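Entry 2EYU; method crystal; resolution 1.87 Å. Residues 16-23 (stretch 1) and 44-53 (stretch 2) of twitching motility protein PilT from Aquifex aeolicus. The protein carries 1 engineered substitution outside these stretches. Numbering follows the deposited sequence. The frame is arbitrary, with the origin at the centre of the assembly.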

# COMPACT_ATOMS: atom_id res chain seq x y z
N LYS A 16 3.93 11.82 -5.40
CA LYS A 16 4.21 10.66 -6.25
C LYS A 16 3.34 9.45 -5.92
O LYS A 16 3.24 8.55 -6.77
CB LYS A 16 5.70 10.27 -6.14
CG LYS A 16 5.89 8.78 -5.91
CD LYS A 16 7.36 8.39 -6.10
CE LYS A 16 7.56 7.64 -7.42
NZ LYS A 16 7.03 8.41 -8.59
N VAL A 17 2.72 9.38 -4.76
CA VAL A 17 1.86 8.24 -4.42
C VAL A 17 0.62 8.25 -5.30
O VAL A 17 0.12 7.23 -5.78
CB VAL A 17 1.45 8.27 -2.94
CG1 VAL A 17 0.29 7.32 -2.69
CG2 VAL A 17 2.63 7.93 -2.04
N LEU A 18 0.07 9.44 -5.51
CA LEU A 18 -1.08 9.61 -6.41
C LEU A 18 -0.72 9.35 -7.87
O LEU A 18 -1.55 9.02 -8.73
CB LEU A 18 -1.60 11.03 -6.23
CG LEU A 18 -3.10 11.30 -6.32
CD1 LEU A 18 -3.92 10.33 -5.48
CD2 LEU A 18 -3.40 12.74 -5.89
N GLU A 19 0.54 9.47 -8.27
CA GLU A 19 0.86 9.15 -9.67
C GLU A 19 0.64 7.68 -9.98
O GLU A 19 0.46 7.26 -11.12
CB GLU A 19 2.33 9.46 -9.91
CG GLU A 19 2.68 10.89 -10.26
CD GLU A 19 4.21 11.01 -10.26
OE1 GLU A 19 4.84 9.99 -10.61
OE2 GLU A 19 4.72 12.09 -9.90
N LEU A 20 0.68 6.90 -8.89
CA LEU A 20 0.47 5.47 -8.94
C LEU A 20 -0.90 5.17 -9.52
O LEU A 20 -1.15 4.23 -10.27
CB LEU A 20 0.59 4.83 -7.56
CG LEU A 20 1.99 4.61 -6.98
CD1 LEU A 20 2.89 5.81 -7.19
CD2 LEU A 20 1.88 4.27 -5.49
N CYS A 21 -1.87 6.03 -9.18
CA CYS A 21 -3.19 5.79 -9.72
C CYS A 21 -3.23 5.95 -11.24
O CYS A 21 -4.22 5.56 -11.85
CB CYS A 21 -4.19 6.79 -9.15
SG CYS A 21 -4.18 6.68 -7.32
N HIS A 22 -2.20 6.55 -11.83
CA HIS A 22 -2.21 6.65 -13.30
C HIS A 22 -1.58 5.41 -13.91
O HIS A 22 -1.50 5.30 -15.14
CB HIS A 22 -1.48 7.93 -13.72
CG HIS A 22 -2.38 9.12 -13.51
ND1 HIS A 22 -2.04 10.21 -12.75
CD2 HIS A 22 -3.62 9.37 -13.99
CE1 HIS A 22 -3.03 11.09 -12.76
NE2 HIS A 22 -4.01 10.60 -13.51
N ARG A 23 -1.15 4.46 -13.07
CA ARG A 23 -0.62 3.23 -13.68
C ARG A 23 -1.77 2.41 -14.25
O ARG A 23 -2.88 2.42 -13.73
CB ARG A 23 0.22 2.43 -12.70
CG ARG A 23 1.21 3.20 -11.85
CD ARG A 23 2.58 3.37 -12.48
NE ARG A 23 3.62 3.58 -11.48
CZ ARG A 23 4.57 4.50 -11.52
NH1 ARG A 23 4.65 5.34 -12.54
NH2 ARG A 23 5.46 4.60 -10.54
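Stretch 2, residues 44-53: SMIDYINQTK

The methyl end of a selenomethionine, M45, packs against the thiol of C21. M45 CE lies 3.4 Å from C21 SG. No clear hydrogen bond joins the two stretches, and the contact is made largely by apolar side chains and one aromatic pair. Together the two sides bury 443 Å².

Stretch 2 is helical from S44 to T52, and the helix begins earlier in the chain. Its backbone bonds include I49 N to M45 O at 3.3 Å and N50 N to I46 O at 2.9 Å. Near the end, T52 N donates to I49 O at 2.8 Å, and K53 N donates to I49 O at 2.8 Å. K53 is the first residue to leave helical phi/psi. The side chain of T52 turns back on the helix, where OG1 donates to Y48 O at 3.1 Å.

Stretch 1 is wound into successive turns, with a weakly bonded helix at about 16-19. Its backbone bonds span three residues. L20 N donates to V17 O at 3.2 Å, C21 N to L18 O at 3.0 Å, and H22 N to E19 O at 2.8 Å. R23 N donates to L20 O at 2.8 Å.

The two stretches run in the same general direction. L18 lies nearest M45, with CA atoms 6.5 Å apart, and C21 lies nearest I49, with CA atoms 6.8 Å apart. A step of three residues on one side thus matches a step of four on the other.

M45 has the largest covered area in stretch 2. Its CA-to-CB bond points sideways, but the end of the side chain comes nearer to stretch 1. M45 SE is 3.9 Å from V17 CG1, and M45 CE is 3.5 Å from V17 O. L20 touches the same methyl more loosely, with its CB 4.5 Å from M45 CE.

C21 points toward the helix and meets three of its residues. Besides M45, its CB lies 3.9 Å from I49 CG1 and 4.1 Å from Y48 CD2. The latter approach is at the edge of the tyrosine ring, near its plane.

L18 covers one face of that ring. Its CG stands 4.1 Å from the centroid of the Y48 ring, only 11° off the ring normal, which makes a CH-pi contact. L18 CD1 is also 3.9 Å from Y48 CG and 4.4 Å from M45 CG, so the leucine touches both residues.

H22 meets the hydroxyl end of Y48. H22 CE1 is 2.9 Å from Y48 OH, and H22 NE2 is 3.4 Å from the same oxygen. The two rings form an oblique pair, with centroids 5.5 Å apart and planes at 82°. T52 adds a looser contact, its CG2 4.3 Å from H22 NE2.

K16 and E19 do not touch stretch 2. They form a salt bridge within stretch 1, with K16 NZ 3.4 Å from E19 OE1. The CA-to-CB bond of E19 points away from the helix.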

# COMPACT_ATOMS: atom_id res chain seq x y z
N SER A 44 -9.14 7.61 -0.43
CA SER A 44 -8.79 8.90 -0.99
C SER A 44 -8.16 8.75 -2.38
O SER A 44 -8.41 9.58 -3.26
CB SER A 44 -7.82 9.67 -0.10
OG SER A 44 -7.27 10.75 -0.87
N MSE A 45 -7.34 7.72 -2.56
CA MSE A 45 -6.69 7.44 -3.84
C MSE A 45 -7.67 6.90 -4.85
O MSE A 45 -7.69 7.27 -6.03
CB MSE A 45 -5.57 6.41 -3.72
CG MSE A 45 -4.38 6.77 -2.86
SE MSE A 45 -3.08 5.36 -2.70
CE MSE A 45 -2.68 5.41 -4.59
N ILE A 46 -8.57 5.99 -4.47
CA ILE A 46 -9.58 5.57 -5.44
C ILE A 46 -10.53 6.70 -5.79
O ILE A 46 -10.96 6.91 -6.92
CB ILE A 46 -10.36 4.37 -4.86
CG1 ILE A 46 -9.54 3.08 -4.75
CG2 ILE A 46 -11.65 4.13 -5.63
CD1 ILE A 46 -10.33 2.01 -4.00
N ASP A 47 -10.90 7.51 -4.79
CA ASP A 47 -11.83 8.60 -5.10
C ASP A 47 -11.21 9.64 -6.04
O ASP A 47 -12.00 10.30 -6.72
CB ASP A 47 -12.33 9.31 -3.84
CG ASP A 47 -13.54 10.18 -4.17
OD1 ASP A 47 -13.46 11.40 -3.94
OD2 ASP A 47 -14.55 9.63 -4.66
N TYR A 48 -9.89 9.76 -6.07
CA TYR A 48 -9.17 10.53 -7.06
C TYR A 48 -9.47 9.97 -8.45
O TYR A 48 -9.78 10.71 -9.38
CB TYR A 48 -7.65 10.50 -6.87
CG TYR A 48 -6.86 11.17 -7.98
CD1 TYR A 48 -6.82 12.53 -8.17
CD2 TYR A 48 -6.12 10.39 -8.87
CE1 TYR A 48 -6.10 13.13 -9.19
CE2 TYR A 48 -5.39 10.97 -9.89
CZ TYR A 48 -5.38 12.34 -10.06
OH TYR A 48 -4.64 12.88 -11.08
N ILE A 49 -9.32 8.66 -8.53
CA ILE A 49 -9.60 7.99 -9.79
C ILE A 49 -11.02 8.34 -10.20
O ILE A 49 -11.19 8.88 -11.29
CB ILE A 49 -9.40 6.47 -9.68
CG1 ILE A 49 -8.06 6.05 -9.07
CG2 ILE A 49 -9.59 5.82 -11.03
CD1 ILE A 49 -7.98 4.59 -8.66
N ASN A 50 -11.98 8.05 -9.33
CA ASN A 50 -13.39 8.37 -9.52
C ASN A 50 -13.60 9.74 -10.17
O ASN A 50 -14.45 9.89 -11.06
CB ASN A 50 -14.10 8.39 -8.16
CG ASN A 50 -15.60 8.23 -8.16
OD1 ASN A 50 -16.25 8.43 -7.13
ND2 ASN A 50 -16.22 7.85 -9.27
N GLN A 51 -12.85 10.73 -9.69
CA GLN A 51 -13.09 12.11 -10.09
C GLN A 51 -12.38 12.46 -11.39
O GLN A 51 -12.74 13.40 -12.08
CB GLN A 51 -12.58 13.09 -9.03
CG GLN A 51 -12.97 12.77 -7.60
CD GLN A 51 -11.95 13.22 -6.58
OE1 GLN A 51 -11.49 12.41 -5.78
NE2 GLN A 51 -11.61 14.51 -6.63
N THR A 52 -11.35 11.68 -11.70
CA THR A 52 -10.45 12.06 -12.79
C THR A 52 -10.63 11.21 -14.03
O THR A 52 -10.53 11.70 -15.16
CB THR A 52 -9.00 11.96 -12.27
OG1 THR A 52 -8.86 12.97 -11.25
CG2 THR A 52 -8.00 12.23 -13.37
N LYS A 53 -10.93 9.92 -13.85
CA LYS A 53 -11.04 9.05 -15.02
C LYS A 53 -12.37 8.35 -15.14
O LYS A 53 -13.01 8.00 -14.14
CB LYS A 53 -9.92 8.02 -14.88
CG LYS A 53 -8.54 8.59 -15.25
CD LYS A 53 -7.86 7.70 -16.27
CE LYS A 53 -8.17 8.16 -17.69
NZ LYS A 53 -6.94 8.63 -18.39